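Local coordinates for signal transduction protein TRAP (Staphylococcus aureus, PDB 4AE5) that probably relays signals that switch on staphylococcal virulence genes, leading when phosphorylated to activation of the agr system and RNAIII synthesis, at residues A[13-16]-A[17-21]; A[91-94]-A[95-99]; A[122-125]-A[126-129]; A[128-132]-A[133-137]. All blocks are in the same frame, centred on the assembly; numbering follows the deposited sequence.

Contact 1 of 4, residues A[13-16]-A[17-21]; sequences FLHQ and IKINN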
loop_
_atom_site.group_PDB
_atom_site.type_symbol
_atom_site.label_atom_id
_atom_site.label_comp_id
_atom_site.label_asym_id
_atom_site.label_seq_id
_atom_site.Cartn_x
_atom_site.Cartn_y
_atom_site.Cartn_z
ATOM N N PHE A 13 -15.359 6.836 -13.063
ATOM C CA PHE A 13 -14.790 8.057 -12.425
ATOM C C PHE A 13 -13.236 8.141 -12.368
ATOM O O PHE A 13 -12.596 9.148 -12.817
ATOM C CB PHE A 13 -15.402 8.285 -11.039
ATOM C CG PHE A 13 -15.055 9.616 -10.439
ATOM C CD1 PHE A 13 -15.680 10.770 -10.855
ATOM C CD2 PHE A 13 -14.049 9.704 -9.474
ATOM C CE1 PHE A 13 -15.317 12.011 -10.334
ATOM C CE2 PHE A 13 -13.700 10.937 -8.923
ATOM C CZ PHE A 13 -14.317 12.095 -9.366
ATOM N N LEU A 14 -12.614 7.074 -11.856
ATOM C CA LEU A 14 -11.180 7.069 -11.763
ATOM C C LEU A 14 -10.494 6.925 -13.105
ATOM O O LEU A 14 -9.369 7.464 -13.277
ATOM C CB LEU A 14 -10.683 6.011 -10.753
ATOM C CG LEU A 14 -11.197 6.055 -9.329
ATOM C CD1 LEU A 14 -10.394 5.037 -8.480
ATOM C CD2 LEU A 14 -11.147 7.459 -8.760
ATOM N N HIS A 15 -11.090 6.150 -14.029
ATOM C CA HIS A 15 -10.478 5.940 -15.354
ATOM C C HIS A 15 -10.476 7.245 -16.180
ATOM O O HIS A 15 -9.528 7.528 -16.918
ATOM C CB HIS A 15 -11.196 4.825 -16.094
ATOM C CG HIS A 15 -10.527 4.463 -17.379
ATOM N ND1 HIS A 15 -10.923 4.937 -18.567
ATOM C CD2 HIS A 15 -9.402 3.704 -17.607
ATOM C CE1 HIS A 15 -10.142 4.454 -19.534
ATOM N NE2 HIS A 15 -9.197 3.695 -18.953
ATOM N N GLN A 16 -11.501 8.073 -15.998
ATOM C CA GLN A 16 -11.488 9.428 -16.600
ATOM C C GLN A 16 -10.265 10.266 -16.091
ATOM O O GLN A 16 -9.594 10.965 -16.872
ATOM C CB GLN A 16 -12.819 10.164 -16.307
ATOM C CG GLN A 16 -12.945 11.500 -17.060
ATOM C CD GLN A 16 -13.129 11.215 -18.514
ATOM O OE1 GLN A 16 -14.071 10.518 -18.893
ATOM N NE2 GLN A 16 -12.209 11.688 -19.339
ATOM N N ILE A 17 -9.960 10.196 -14.780
ATOM C CA ILE A 17 -8.751 10.896 -14.263
ATOM C C ILE A 17 -7.528 10.354 -14.945
ATOM O O ILE A 17 -6.675 11.115 -15.414
ATOM C CB ILE A 17 -8.645 10.909 -12.704
ATOM C CG1 ILE A 17 -9.840 11.696 -12.100
ATOM C CG2 ILE A 17 -7.267 11.430 -12.244
ATOM C CD1 ILE A 17 -9.910 11.633 -10.575
ATOM N N LYS A 18 -7.459 9.033 -15.072
ATOM C CA LYS A 18 -6.323 8.423 -15.718
ATOM C C LYS A 18 -6.039 8.971 -17.129
ATOM O O LYS A 18 -4.892 9.362 -17.483
ATOM C CB LYS A 18 -6.530 6.922 -15.769
ATOM C CG LYS A 18 -5.237 6.161 -15.712
ATOM C CD LYS A 18 -5.541 4.689 -15.623
ATOM C CE LYS A 18 -5.049 3.993 -16.874
ATOM N NZ LYS A 18 -3.568 3.990 -16.934
ATOM N N ILE A 19 -7.085 8.992 -17.921
ATOM C CA ILE A 19 -6.959 9.321 -19.348
ATOM C C ILE A 19 -6.848 10.836 -19.598
ATOM O O ILE A 19 -6.249 11.264 -20.591
ATOM C CB ILE A 19 -8.096 8.689 -20.168
ATOM C CG1 ILE A 19 -8.125 7.171 -19.991
ATOM C CG2 ILE A 19 -7.964 9.011 -21.652
ATOM C CD1 ILE A 19 -7.001 6.457 -20.719
ATOM N N ASN A 20 -7.416 11.626 -18.700
ATOM C CA ASN A 20 -7.211 13.078 -18.695
ATOM C C ASN A 20 -5.802 13.514 -18.361
ATOM O O ASN A 20 -5.421 14.629 -18.707
ATOM C CB ASN A 20 -8.194 13.810 -17.740
ATOM C CG ASN A 20 -9.633 13.768 -18.233
ATOM O OD1 ASN A 20 -10.539 14.354 -17.599
ATOM N ND2 ASN A 20 -9.867 13.079 -19.340
ATOM N N ASN A 21 -5.009 12.656 -17.727
ATOM C CA ASN A 21 -3.699 13.083 -17.187
ATOM C C ASN A 21 -2.605 12.137 -17.625
ATOM O O ASN A 21 -1.990 11.479 -16.788
ATOM C CB ASN A 21 -3.772 13.147 -15.654
ATOM C CG ASN A 21 -4.714 14.228 -15.159
ATOM O OD1 ASN A 21 -5.836 13.964 -14.645
ATOM N ND2 ASN A 21 -4.296 15.451 -15.340
#
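H15 and I19 meet one turn apart on helix 11-20. I19 has two conformers. In the one modelled here, its CG1 lies over one face of the H15 imidazole, 3.4 Å from CE1, so this contact holds for that conformer alone. Two torsions bring the groups together. The first bond of the H15 side chain leads away from I19, but with CG anti to the backbone N (chi1 -174°) the ring comes back beside it. In this conformer of I19, CG1 is the branch that lies anti to the carbonyl carbon (chi1 -58°), and it runs back to the ring. The H15 ring also meets the ring of Y11. K18 comes to H15 more loosely, with its CE 4.4 Å from CD2 of H15. Its chain then bends away at its outer torsions, and NZ forms a salt bridge with E64. F13 and I17 make an apolar contact. CD1 of I17 approaches the F13 ring obliquely, 4.2 Å from CE2. L14 turns to the strands instead, and packs on S35 and I37 of strand 35-41. Under the side chains, K18 N donates to L14 O and I19 N donates to H15 O. N20 N donates to Q16 O at 2.9 Å, while the bond from I17 N to F13 O is weak. Spacings of three and four residues with i-to-i+4 backbone bonds are typical of an alpha helix, here one lying at the surface against strands 27-30 and 35-41 of the barrel.

Contact 2 of 4, residues A[91-94]-A[95-99]; sequences DDNF and RNFGG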
loop_
_atom_site.group_PDB
_atom_site.type_symbol
_atom_site.label_atom_id
_atom_site.label_comp_id
_atom_site.label_asym_id
_atom_site.label_seq_id
_atom_site.Cartn_x
_atom_site.Cartn_y
_atom_site.Cartn_z
ATOM N N ASP A 91 13.369 -7.524 8.670
ATOM C CA ASP A 91 14.281 -8.187 7.763
ATOM C C ASP A 91 13.748 -8.181 6.355
ATOM O O ASP A 91 12.706 -8.645 6.105
ATOM C CB ASP A 91 14.607 -9.635 8.182
ATOM C CG ASP A 91 15.831 -10.223 7.454
ATOM O OD1 ASP A 91 16.273 -9.705 6.438
ATOM O OD2 ASP A 91 16.335 -11.246 7.901
ATOM N N ASP A 92 14.525 -7.623 5.467
ATOM C CA ASP A 92 14.241 -7.525 4.074
ATOM C C ASP A 92 14.065 -8.829 3.299
ATOM O O ASP A 92 13.836 -8.762 2.121
ATOM C CB ASP A 92 15.381 -6.750 3.378
ATOM C CG ASP A 92 14.929 -5.451 2.893
ATOM O OD1 ASP A 92 14.018 -5.008 3.530
ATOM O OD2 ASP A 92 15.419 -4.868 1.908
ATOM N N ASN A 93 14.204 -9.965 3.941
ATOM C CA ASN A 93 14.323 -11.244 3.231
ATOM C C ASN A 93 13.095 -11.646 2.412
ATOM O O ASN A 93 13.201 -12.391 1.488
ATOM C CB ASN A 93 14.681 -12.381 4.161
ATOM C CG ASN A 93 14.966 -13.672 3.429
ATOM O OD1 ASN A 93 15.620 -13.681 2.419
ATOM N ND2 ASN A 93 14.465 -14.755 3.940
ATOM N N PHE A 94 11.957 -11.103 2.803
ATOM C CA PHE A 94 10.706 -11.288 2.101
ATOM C C PHE A 94 10.796 -10.906 0.647
ATOM O O PHE A 94 10.097 -11.403 -0.146
ATOM C CB PHE A 94 9.551 -10.577 2.811
ATOM C CG PHE A 94 9.676 -9.086 2.906
ATOM C CD1 PHE A 94 9.458 -8.292 1.821
ATOM C CD2 PHE A 94 9.945 -8.468 4.112
ATOM C CE1 PHE A 94 9.540 -6.930 1.904
ATOM C CE2 PHE A 94 10.014 -7.092 4.210
ATOM C CZ PHE A 94 9.812 -6.327 3.101
ATOM N N ARG A 95 11.727 -10.022 0.337
ATOM C CA ARG A 95 11.950 -9.633 -1.038
ATOM C C ARG A 95 12.322 -10.813 -1.955
ATOM O O ARG A 95 12.144 -10.758 -3.171
ATOM C CB ARG A 95 13.082 -8.631 -1.033
ATOM C CG ARG A 95 13.585 -8.188 -2.378
ATOM C CD ARG A 95 15.066 -7.732 -2.194
ATOM N NE ARG A 95 15.185 -6.552 -1.333
ATOM C CZ ARG A 95 15.582 -5.322 -1.739
ATOM N NH1 ARG A 95 15.880 -5.052 -3.013
ATOM N NH2 ARG A 95 15.669 -4.343 -0.844
ATOM N N ASN A 96 12.822 -11.881 -1.361
ATOM C CA ASN A 96 13.147 -13.078 -2.153
ATOM C C ASN A 96 12.074 -14.164 -2.194
ATOM O O ASN A 96 12.276 -15.192 -2.858
ATOM C CB ASN A 96 14.414 -13.713 -1.629
ATOM C CG ASN A 96 15.561 -12.775 -1.716
ATOM O OD1 ASN A 96 16.153 -12.489 -0.713
ATOM N ND2 ASN A 96 15.788 -12.195 -2.898
ATOM N N PHE A 97 10.959 -13.932 -1.532
ATOM C CA PHE A 97 9.852 -14.917 -1.554
ATOM C C PHE A 97 9.183 -15.031 -2.932
ATOM O O PHE A 97 9.087 -14.078 -3.714
ATOM C CB PHE A 97 8.839 -14.574 -0.433
ATOM C CG PHE A 97 9.266 -14.960 0.964
ATOM C CD1 PHE A 97 10.598 -14.921 1.376
ATOM C CD2 PHE A 97 8.319 -15.391 1.871
ATOM C CE1 PHE A 97 10.961 -15.267 2.673
ATOM C CE2 PHE A 97 8.673 -15.737 3.160
ATOM C CZ PHE A 97 9.986 -15.648 3.565
ATOM N N GLY A 98 8.718 -16.236 -3.263
ATOM C CA GLY A 98 8.143 -16.480 -4.587
ATOM C C GLY A 98 7.069 -15.468 -4.950
ATOM O O GLY A 98 6.217 -15.091 -4.127
ATOM N N GLY A 99 7.235 -14.869 -6.117
ATOM C CA GLY A 99 6.212 -13.896 -6.598
ATOM C C GLY A 99 6.294 -12.484 -6.085
ATOM O O GLY A 99 5.475 -11.617 -6.484
#
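D92 and R95 are joined by a salt bridge across one turn of the chain. OD2 of D92 takes a nearly straight bond from NH2 of R95, 2.8 Å long with an N-H...O angle of 168°. The oxygen lies at the edge of the guanidinium, close to its plane. The carboxylate does not lie flat with that group, and the two planes are 52° apart. R95 reaches back because its chain bends at the third side-chain torsion. The same two residues are tied through the backbone, where R95 N donates to D92 O at 3.0 Å. N96 N then donates to N93 O, and F97 N donates to F94 O at 3.0 Å. D91 adds a weak bond from N93 N to its OD1.

Packing lies further out, round the F94 and F97 rings. CA of F94 lies off-centre over the F97 ring, a CH-pi contact 4.2 Å from the centroid. The N93 amide comes to the edge of the same ring, its plane nearly perpendicular to it. CG of F94 is held between its own backbone N and carbonyl carbon (chi1 63°). This sets the F94 ring obliquely beside the next backbone N, that of R95. The buried F94 ring meets Y103 edge-to-face and packs on I59 of strand 51-59. Beyond the turn, G99 pairs with A121 through the backbone. The i-to-i+3 bonds mark a short 3-10 turn in the connection from helix 80-88 to strand 100-108.

Contact 3 of 4, residues A[122-125]-A[126-129]; sequences DRHA and YEDF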
loop_
_atom_site.group_PDB
_atom_site.type_symbol
_atom_site.label_atom_id
_atom_site.label_comp_id
_atom_site.label_asym_id
_atom_site.label_seq_id
_atom_site.Cartn_x
_atom_site.Cartn_y
_atom_site.Cartn_z
ATOM N N ASP A 122 0.548 -12.456 -8.145
ATOM C CA ASP A 122 -0.903 -12.681 -8.081
ATOM C C ASP A 122 -1.395 -12.839 -6.661
ATOM O O ASP A 122 -0.623 -12.837 -5.733
ATOM C CB ASP A 122 -1.324 -13.937 -8.959
ATOM C CG ASP A 122 -0.660 -15.242 -8.516
ATOM O OD1 ASP A 122 -0.287 -15.414 -7.365
ATOM O OD2 ASP A 122 -0.649 -16.229 -9.331
ATOM N N ARG A 123 -2.688 -13.052 -6.488
ATOM C CA ARG A 123 -3.253 -13.156 -5.184
ATOM C C ARG A 123 -2.728 -14.321 -4.441
ATOM O O ARG A 123 -2.478 -14.193 -3.232
ATOM C CB ARG A 123 -4.770 -13.304 -5.280
ATOM C CG ARG A 123 -5.426 -13.438 -3.929
ATOM C CD ARG A 123 -6.905 -13.594 -4.189
ATOM N NE ARG A 123 -7.468 -14.434 -3.189
ATOM C CZ ARG A 123 -7.855 -15.684 -3.429
ATOM N NH1 ARG A 123 -7.739 -16.201 -4.647
ATOM N NH2 ARG A 123 -8.369 -16.401 -2.449
ATOM N N HIS A 124 -2.581 -15.471 -5.123
ATOM C CA HIS A 124 -2.123 -16.641 -4.398
ATOM C C HIS A 124 -0.740 -16.429 -3.773
ATOM O O HIS A 124 -0.474 -16.925 -2.678
ATOM C CB HIS A 124 -2.109 -17.903 -5.250
ATOM C CG HIS A 124 -3.480 -18.489 -5.515
ATOM N ND1 HIS A 124 -4.578 -18.144 -4.809
ATOM C CD2 HIS A 124 -3.879 -19.501 -6.390
ATOM C CE1 HIS A 124 -5.644 -18.868 -5.236
ATOM N NE2 HIS A 124 -5.209 -19.700 -6.203
ATOM N N ALA A 125 0.162 -15.793 -4.521
ATOM C CA ALA A 125 1.531 -15.588 -4.061
ATOM C C ALA A 125 1.542 -14.760 -2.774
ATOM O O ALA A 125 2.340 -15.009 -1.877
ATOM C CB ALA A 125 2.357 -14.882 -5.134
ATOM N N TYR A 126 0.689 -13.757 -2.733
ATOM C CA TYR A 126 0.601 -12.885 -1.532
ATOM C C TYR A 126 0.028 -13.746 -0.364
ATOM O O TYR A 126 0.521 -13.697 0.741
ATOM C CB TYR A 126 -0.237 -11.639 -1.791
ATOM C CG TYR A 126 -0.462 -10.890 -0.471
ATOM C CD1 TYR A 126 0.614 -10.240 0.160
ATOM C CD2 TYR A 126 -1.698 -10.983 0.196
ATOM C CE1 TYR A 126 0.415 -9.566 1.371
ATOM C CE2 TYR A 126 -1.907 -10.361 1.429
ATOM C CZ TYR A 126 -0.853 -9.654 2.003
ATOM O OH TYR A 126 -1.063 -9.060 3.203
ATOM N N GLU A 127 -1.018 -14.520 -0.605
ATOM C CA GLU A 127 -1.628 -15.313 0.467
ATOM C C GLU A 127 -0.717 -16.408 0.999
ATOM O O GLU A 127 -0.726 -16.672 2.177
ATOM C CB GLU A 127 -2.983 -15.894 0.004
ATOM C CG GLU A 127 -3.989 -14.792 -0.226
ATOM C CD GLU A 127 -5.407 -15.236 -0.397
ATOM O OE1 GLU A 127 -5.649 -16.325 -0.931
ATOM O OE2 GLU A 127 -6.289 -14.445 0.032
ATOM N N ASP A 128 0.133 -16.962 0.137
ATOM C CA ASP A 128 1.214 -17.848 0.609
ATOM C C ASP A 128 2.249 -17.123 1.510
ATOM O O ASP A 128 2.659 -17.621 2.542
ATOM C CB ASP A 128 1.866 -18.521 -0.583
ATOM C CG ASP A 128 0.909 -19.512 -1.238
ATOM O OD1 ASP A 128 -0.084 -19.821 -0.556
ATOM O OD2 ASP A 128 1.016 -19.837 -2.415
ATOM N N PHE A 129 2.604 -15.913 1.120
ATOM C CA PHE A 129 3.564 -15.139 1.891
ATOM C C PHE A 129 2.929 -14.771 3.252
ATOM O O PHE A 129 3.554 -14.826 4.370
ATOM C CB PHE A 129 3.969 -13.888 1.065
ATOM C CG PHE A 129 4.571 -12.757 1.896
ATOM C CD1 PHE A 129 5.737 -12.974 2.581
ATOM C CD2 PHE A 129 3.981 -11.472 1.933
ATOM C CE1 PHE A 129 6.335 -11.995 3.338
ATOM C CE2 PHE A 129 4.601 -10.449 2.681
ATOM C CZ PHE A 129 5.768 -10.725 3.366
#
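R123 and E127 face each other one turn apart on helix 123-131. OE1 of E127 stands over one face of the R123 guanidinium, 3.1 Å from NH2. The two planes are 67° apart, and the oxygen lies well out of the guanidinium plane. The salt bridge is therefore one of charge, with no N-H pointing at the oxygen. R123 has CG anti to its backbone N (chi1 179°) and runs out straight before bending at chi3. OE1 of E127 also lies near the edge of the H124 ring, 4.4 Å from ND1. OE2 of E127 is hydrogen-bonded to the hydroxyl of Y161.

Y126 and F129 point to the barrel. The edge of the F129 ring meets CD1 of Y126, and the Y126 hydroxyl is hydrogen-bonded to E159. Y126 packs on C69 and I71 of strand 67-73, while A125 lies on F120.

E127 N donates to R123 O at 3.0 Å, and D128 N donates to H124 O. At the start, A125 N donates to OD1 of D122 at 2.9 Å, nearly along the C-O axis. D122 is the N-cap, and this capping bond closes the first turn of an amphipathic helix laid against the sheet.

Contact 4 of 4, residues A[128-132]-A[133-137]; sequences DFKQS and DAFND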
loop_
_atom_site.group_PDB
_atom_site.type_symbol
_atom_site.label_atom_id
_atom_site.label_comp_id
_atom_site.label_asym_id
_atom_site.label_seq_id
_atom_site.Cartn_x
_atom_site.Cartn_y
_atom_site.Cartn_z
ATOM N N ASP A 128 0.133 -16.962 0.137
ATOM C CA ASP A 128 1.214 -17.848 0.609
ATOM C C ASP A 128 2.249 -17.123 1.510
ATOM O O ASP A 128 2.659 -17.621 2.542
ATOM C CB ASP A 128 1.866 -18.521 -0.583
ATOM C CG ASP A 128 0.909 -19.512 -1.238
ATOM O OD1 ASP A 128 -0.084 -19.821 -0.556
ATOM O OD2 ASP A 128 1.016 -19.837 -2.415
ATOM N N PHE A 129 2.604 -15.913 1.120
ATOM C CA PHE A 129 3.564 -15.139 1.891
ATOM C C PHE A 129 2.929 -14.771 3.252
ATOM O O PHE A 129 3.554 -14.826 4.370
ATOM C CB PHE A 129 3.969 -13.888 1.065
ATOM C CG PHE A 129 4.571 -12.757 1.896
ATOM C CD1 PHE A 129 5.737 -12.974 2.581
ATOM C CD2 PHE A 129 3.981 -11.472 1.933
ATOM C CE1 PHE A 129 6.335 -11.995 3.338
ATOM C CE2 PHE A 129 4.601 -10.449 2.681
ATOM C CZ PHE A 129 5.768 -10.725 3.366
ATOM N N LYS A 130 1.662 -14.438 3.191
ATOM C CA LYS A 130 0.970 -14.031 4.394
ATOM C C LYS A 130 0.963 -15.122 5.492
ATOM O O LYS A 130 0.861 -14.862 6.720
ATOM C CB LYS A 130 -0.459 -13.586 3.992
ATOM C CG LYS A 130 -1.418 -13.515 5.159
ATOM C CD LYS A 130 -2.570 -12.562 4.870
ATOM C CE LYS A 130 -3.407 -12.892 3.686
ATOM N NZ LYS A 130 -4.885 -12.544 4.023
ATOM N N GLN A 131 1.011 -16.367 5.076
ATOM C CA GLN A 131 1.143 -17.426 6.060
ATOM C C GLN A 131 2.520 -17.655 6.625
ATOM O O GLN A 131 2.658 -18.381 7.623
ATOM C CB GLN A 131 0.646 -18.744 5.459
ATOM C CG GLN A 131 -0.681 -18.620 4.767
ATOM C CD GLN A 131 -1.027 -19.898 4.088
ATOM O OE1 GLN A 131 -1.315 -20.858 4.775
ATOM N NE2 GLN A 131 -1.014 -19.933 2.741
ATOM N N SER A 132 3.565 -17.145 6.004
ATOM C CA SER A 132 4.908 -17.453 6.461
ATOM C C SER A 132 5.133 -16.755 7.821
ATOM O O SER A 132 4.478 -15.720 8.133
ATOM C CB SER A 132 5.963 -16.880 5.484
ATOM O OG SER A 132 5.867 -15.432 5.415
ATOM N N ASP A 133 6.089 -17.288 8.563
ATOM C CA ASP A 133 6.686 -16.585 9.719
ATOM C C ASP A 133 7.140 -15.187 9.427
ATOM O O ASP A 133 6.849 -14.323 10.261
ATOM C CB ASP A 133 7.874 -17.362 10.370
ATOM C CG ASP A 133 7.427 -18.609 11.095
ATOM O OD1 ASP A 133 6.195 -18.894 11.218
ATOM O OD2 ASP A 133 8.326 -19.339 11.540
ATOM N N ALA A 134 7.812 -14.928 8.275
ATOM C CA ALA A 134 8.318 -13.583 7.986
ATOM C C ALA A 134 7.121 -12.579 7.995
ATOM O O ALA A 134 7.227 -11.418 8.478
ATOM C CB ALA A 134 9.053 -13.505 6.649
ATOM N N PHE A 135 5.976 -13.025 7.531
ATOM C CA PHE A 135 4.806 -12.137 7.598
ATOM C C PHE A 135 4.147 -12.159 8.967
ATOM O O PHE A 135 3.889 -11.087 9.541
ATOM C CB PHE A 135 3.790 -12.471 6.508
ATOM C CG PHE A 135 2.646 -11.475 6.414
ATOM C CD1 PHE A 135 1.591 -11.533 7.360
ATOM C CD2 PHE A 135 2.644 -10.488 5.446
ATOM C CE1 PHE A 135 0.507 -10.641 7.272
ATOM C CE2 PHE A 135 1.541 -9.588 5.324
ATOM C CZ PHE A 135 0.499 -9.659 6.275
ATOM N N ASN A 136 3.806 -13.344 9.450
ATOM C CA ASN A 136 3.069 -13.470 10.711
ATOM C C ASN A 136 3.735 -12.815 11.880
ATOM O O ASN A 136 3.059 -12.267 12.772
ATOM C CB ASN A 136 2.818 -14.919 11.060
ATOM C CG ASN A 136 1.440 -15.332 10.790
ATOM O OD1 ASN A 136 1.204 -16.447 10.229
ATOM N ND2 ASN A 136 0.470 -14.447 11.138
ATOM N N ASP A 137 5.073 -12.829 11.888
ATOM C CA ASP A 137 5.742 -12.338 13.058
ATOM C C ASP A 137 5.999 -10.828 12.988
ATOM O O ASP A 137 6.507 -10.215 13.995
ATOM C CB ASP A 137 7.050 -13.099 13.291
ATOM C CG ASP A 137 6.827 -14.542 13.724
ATOM O OD1 ASP A 137 5.764 -14.942 14.247
ATOM O OD2 ASP A 137 7.749 -15.341 13.509
HETATM O O HOH W 1 3.792 -19.875 9.451
#
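The F129 and F135 rings form an offset edge-to-face pair, with planes at 87° and centroids 5.3 Å apart. The edge of F135 is turned to the face of F129, and CD2 of F135 lies 3.4 Å from CE2 of F129. CB of F135 covers the same ring as a CH-pi contact, 4.2 Å from its centroid. CA of K130 lies over one face of the F135 ring, 4.0 Å from its centroid. The K130 side chain runs alongside F135, and its NZ forms a salt bridge with E159.

S132 makes the turn between the two helices. Its OG lies between the backbone N and the carbonyl carbon (chi1 62°). From there it donates to F129 O at 2.6 Å and accepts from F135 N at 3.2 Å. The second is a capping bond, with S132 the N-cap of helix 133-136. F129 O also accepts from S132 N. N136 N gives S132 O a nearly straight bond, at 176°. A water donates to both Q131 O and OD1 of D133.

The contact thus forms the corner between helix 123-131 and helix 133-136. F129 also meets F118 and F120 of strand 114-120, while S132 and A134 rest on F97 of the loop before strand 100-108.

Overall arrangement
Contacts 2, 3 and 4 form one cluster, their centres 10 to 12 Å apart. F129, shared by contacts 3 and 4, is the hub: its CE1 lies 3.6 Å from CB of F94, and its CD1 lies 3.6 Å from CD2 of F97. F97 also reaches contact 4, where its CZ lies 3.9 Å from CB of A134. OH of Y126 in contact 3 packs 3.4 Å from CE2 of F135. Contact 1 stands apart, across the chain's centre from contacts 2 and 4, with centres 33 and 36 Å away. The closed antiparallel barrel carries both groups. The probable phosphorylation sites belong to none of the contacts: H66 and H79 carry no phosphate here, and H154 is not modelled.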